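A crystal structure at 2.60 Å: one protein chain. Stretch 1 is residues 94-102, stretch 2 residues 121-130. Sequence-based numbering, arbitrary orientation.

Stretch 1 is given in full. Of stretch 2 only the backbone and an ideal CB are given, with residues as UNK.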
# COMPACT_ATOMS: atom_id res chain seq x y z
N GLY A 94 -4.99 14.61 -7.53
CA GLY A 94 -6.44 14.59 -7.55
C GLY A 94 -6.90 14.39 -6.12
O GLY A 94 -6.49 15.14 -5.23
N SER A 95 -7.72 13.38 -5.88
CA SER A 95 -8.19 13.13 -4.52
C SER A 95 -7.65 11.82 -3.95
O SER A 95 -8.08 11.37 -2.88
CB SER A 95 -9.72 13.11 -4.50
OG SER A 95 -10.20 13.24 -3.17
N LYS A 96 -6.70 11.22 -4.66
CA LYS A 96 -6.12 9.97 -4.19
C LYS A 96 -4.69 10.16 -3.70
O LYS A 96 -3.91 10.90 -4.29
CB LYS A 96 -6.19 8.90 -5.29
CG LYS A 96 -5.74 9.36 -6.65
CD LYS A 96 -5.92 8.26 -7.68
CE LYS A 96 -7.40 7.95 -7.95
NZ LYS A 96 -7.59 7.14 -9.21
N LEU A 97 -4.39 9.50 -2.59
CA LEU A 97 -3.08 9.56 -1.95
C LEU A 97 -2.31 8.30 -2.32
O LEU A 97 -2.81 7.20 -2.15
CB LEU A 97 -3.26 9.61 -0.43
CG LEU A 97 -1.99 9.57 0.44
CD1 LEU A 97 -1.25 10.89 0.31
CD2 LEU A 97 -2.37 9.31 1.90
N TYR A 98 -1.09 8.48 -2.82
CA TYR A 98 -0.26 7.34 -3.21
C TYR A 98 0.82 7.09 -2.17
O TYR A 98 1.72 7.90 -1.99
CB TYR A 98 0.40 7.60 -4.56
CG TYR A 98 -0.56 7.68 -5.72
CD1 TYR A 98 -0.60 6.69 -6.69
CD2 TYR A 98 -1.45 8.76 -5.84
CE1 TYR A 98 -1.50 6.75 -7.76
CE2 TYR A 98 -2.35 8.84 -6.90
CZ TYR A 98 -2.37 7.83 -7.86
OH TYR A 98 -3.25 7.91 -8.91
N LEU A 99 0.74 5.95 -1.49
CA LEU A 99 1.75 5.62 -0.50
C LEU A 99 2.56 4.44 -1.02
O LEU A 99 2.04 3.33 -1.09
CB LEU A 99 1.09 5.24 0.82
CG LEU A 99 -0.02 6.15 1.34
CD1 LEU A 99 -0.51 5.61 2.68
CD2 LEU A 99 0.50 7.56 1.50
N ARG A 100 3.81 4.68 -1.39
CA ARG A 100 4.65 3.59 -1.89
C ARG A 100 5.54 3.01 -0.80
O ARG A 100 6.45 3.67 -0.32
CB ARG A 100 5.51 4.05 -3.07
CG ARG A 100 5.81 5.51 -3.12
CD ARG A 100 4.89 6.23 -4.09
NE ARG A 100 5.08 5.75 -5.45
CZ ARG A 100 4.52 6.29 -6.53
NH1 ARG A 100 3.73 7.35 -6.42
NH2 ARG A 100 4.75 5.77 -7.72
N PHE A 101 5.27 1.77 -0.41
CA PHE A 101 6.03 1.11 0.64
C PHE A 101 7.15 0.22 0.12
O PHE A 101 7.11 -0.27 -1.01
CB PHE A 101 5.09 0.31 1.53
CG PHE A 101 4.14 1.17 2.31
CD1 PHE A 101 4.58 1.90 3.41
CD2 PHE A 101 2.81 1.30 1.90
CE1 PHE A 101 3.71 2.74 4.10
CE2 PHE A 101 1.94 2.15 2.59
CZ PHE A 101 2.39 2.87 3.69
N ASP A 102 8.15 0.02 0.97
CA ASP A 102 9.32 -0.79 0.63
C ASP A 102 9.03 -2.29 0.68
O ASP A 102 8.68 -2.82 1.73
CB ASP A 102 10.46 -0.47 1.60
CG ASP A 102 11.77 -1.10 1.20
OD1 ASP A 102 12.53 -0.44 0.45
OD2 ASP A 102 12.04 -2.24 1.63
N UNK A 121 5.46 -1.66 -2.91
CA UNK A 121 4.11 -2.17 -2.66
C UNK A 121 3.32 -0.87 -2.60
O UNK A 121 3.39 -0.14 -1.62
CB UNK A 121 3.99 -3.02 -1.40
N UNK A 122 2.57 -0.58 -3.65
CA UNK A 122 1.83 0.67 -3.73
C UNK A 122 0.42 0.64 -3.15
O UNK A 122 -0.40 -0.20 -3.52
CB UNK A 122 1.75 1.10 -5.20
N UNK A 123 0.14 1.57 -2.25
CA UNK A 123 -1.19 1.66 -1.65
C UNK A 123 -1.81 2.99 -2.02
O UNK A 123 -1.37 4.04 -1.57
CB UNK A 123 -1.13 1.50 -0.13
N UNK A 124 -2.85 2.95 -2.84
CA UNK A 124 -3.53 4.15 -3.30
C UNK A 124 -4.89 4.31 -2.66
O UNK A 124 -5.77 3.49 -2.87
CB UNK A 124 -3.67 4.13 -4.82
N UNK A 125 -5.05 5.38 -1.88
CA UNK A 125 -6.31 5.68 -1.21
C UNK A 125 -7.04 6.83 -1.92
O UNK A 125 -6.42 7.80 -2.34
CB UNK A 125 -6.06 6.03 0.26
N UNK A 126 -8.35 6.70 -2.06
CA UNK A 126 -9.15 7.73 -2.71
C UNK A 126 -10.07 8.38 -1.69
O UNK A 126 -10.84 7.71 -1.01
CB UNK A 126 -9.96 7.14 -3.87
N UNK A 127 -9.98 9.70 -1.59
CA UNK A 127 -10.80 10.46 -0.66
C UNK A 127 -11.79 11.27 -1.48
O UNK A 127 -11.60 11.46 -2.68
CB UNK A 127 -9.95 11.36 0.24
N UNK A 128 -12.85 11.72 -0.83
CA UNK A 128 -13.81 12.56 -1.53
C UNK A 128 -14.00 13.77 -0.63
O UNK A 128 -15.12 14.23 -0.40
CB UNK A 128 -15.13 11.84 -1.82
N UNK A 129 -12.87 14.29 -0.15
CA UNK A 129 -12.86 15.43 0.76
C UNK A 129 -11.68 16.40 0.62
O UNK A 129 -11.75 17.52 1.11
CB UNK A 129 -12.89 14.90 2.20
N UNK A 130 -10.60 15.97 -0.02
CA UNK A 130 -9.42 16.82 -0.22
C UNK A 130 -8.64 17.15 1.05
O UNK A 130 -7.54 17.72 1.00
CB UNK A 130 -9.85 18.13 -0.88

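Residues 121-126 form a strand antiparallel to the strand of stretch 1, so side chains from the two strands alternate together between the two faces of the sheet, one face carrying L97, L99 and F101, the other K96, Y98 and R100.

Position 121 is a hydrogen-bonded partner of F101: its N donates to F101 O and its O accepts from F101 N, both at 2.9 Å. Its CB joins the leucine and phenylalanine face, where an aliphatic, branched or aromatic side chain would suit. The residue is I121, whose CB lies 4.4 Å from F101 CB.

At position 122 the CB turns to the other face, beside R100 and the edge of the Y98 ring. An acidic group could answer the guanidinium, but a polar or long flexible chain would also fit. The deposited residue is K122. Its CE lies over one face of the guanidinium, 3.6 Å from R100 NH2, and its CD approaches the Y98 ring edge, 4.3 Å from Y98 CD1. The like charges come close, with R100 NH2 and K122 NZ 3.7 Å apart; each of these nitrogens is hydrogen-bonded elsewhere in the structure.

Position 123 pairs with L99 through two backbone hydrogen bonds, 123 N to L99 O and L99 N to 123 O, both 2.8 Å. The ideal CB is 4.2 Å from F101 CE2, so a small or medium apolar residue such as alanine, valine or cysteine is plausible. It is C123, in the m rotamer. Its SG sits at the edge of the F101 ring, 3.8 Å from F101 CD2, while its CB is 4.4 Å from L99 CB.

Position 124 faces Y98, with its ideal CB 4.4 Å from Y98 CD1. The ring face of Y98 turned toward this position invites an aliphatic chain, though another aromatic ring is conceivable. I124 uses both branches: CG2 lies over the ring face, 4.1 Å from the centroid of the Y98 ring in a CH-pi contact, and CD1 reaches 3.4 Å from Y98 CE1. The CG2 is also 3.9 Å from K96 CB.

Position 125 returns to the face of L97 and L99. Its N donates to L97 O at 2.9 Å, and apolar chains of several shapes would suit. I125 extends its CD1 to 4.2 Å from L99 CD1, an apolar contact.

Position 126 lies opposite K96, its ideal CB 4.4 Å from K96 CB; small, polar or acidic residues could be accommodated. S126 places its OG 4.1 Å from K96 CB, a loose contact.

Past the strand, the backbone N of position 127 donates to S95 O at 2.8 Å, and CA-to-CB points sideways. A broad side chain could reach L97, although polar groups are not excluded. F127 brings CE2 to 4.0 Å from L97 CB, which lies at the ring edge. Its backbone O accepts a very short hydrogen bond from S95 OG, 2.3 Å.

Positions 128 and 129 point away and leave the choice open; they are N128 and T129. At 130, positive phi would favour glycine or asparagine, yet the residue is S130, poorly ordered like T129.

Stretch 2, residues 121-130: IKCIISFNTS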
# COMPACT_ATOMS: atom_id res chain seq x y z
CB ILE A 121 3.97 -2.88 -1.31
CG1 ILE A 121 4.76 -4.19 -1.33
CG2 ILE A 121 2.50 -3.13 -1.01
CD1 ILE A 121 4.82 -4.88 0.02
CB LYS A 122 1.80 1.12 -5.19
CG LYS A 122 1.49 2.58 -5.39
CD LYS A 122 1.49 2.92 -6.85
CE LYS A 122 2.86 2.73 -7.46
NZ LYS A 122 2.83 2.85 -8.95
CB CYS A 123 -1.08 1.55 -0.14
SG CYS A 123 -0.40 -0.02 0.40
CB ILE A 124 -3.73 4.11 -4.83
CG1 ILE A 124 -2.37 3.96 -5.52
CG2 ILE A 124 -4.46 5.37 -5.31
CD1 ILE A 124 -2.45 3.62 -6.97
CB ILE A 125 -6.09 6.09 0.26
CG1 ILE A 125 -5.54 4.91 1.06
CG2 ILE A 125 -7.39 6.55 0.87
CD1 ILE A 125 -4.12 4.59 0.75
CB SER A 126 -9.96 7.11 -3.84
OG SER A 126 -9.19 6.15 -4.52
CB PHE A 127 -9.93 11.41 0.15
CG PHE A 127 -8.96 10.72 1.08
CD1 PHE A 127 -9.37 10.27 2.33
CD2 PHE A 127 -7.64 10.51 0.69
CE1 PHE A 127 -8.48 9.62 3.18
CE2 PHE A 127 -6.74 9.86 1.54
CZ PHE A 127 -7.16 9.41 2.79
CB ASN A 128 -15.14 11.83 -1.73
CG ASN A 128 -15.95 12.42 -2.87
OD1 ASN A 128 -15.42 12.65 -3.96
ND2 ASN A 128 -17.23 12.68 -2.62
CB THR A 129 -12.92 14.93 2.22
OG1 THR A 129 -12.61 16.01 3.11
CG2 THR A 129 -11.93 13.78 2.43
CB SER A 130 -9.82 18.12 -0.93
OG SER A 130 -10.29 17.87 -2.25
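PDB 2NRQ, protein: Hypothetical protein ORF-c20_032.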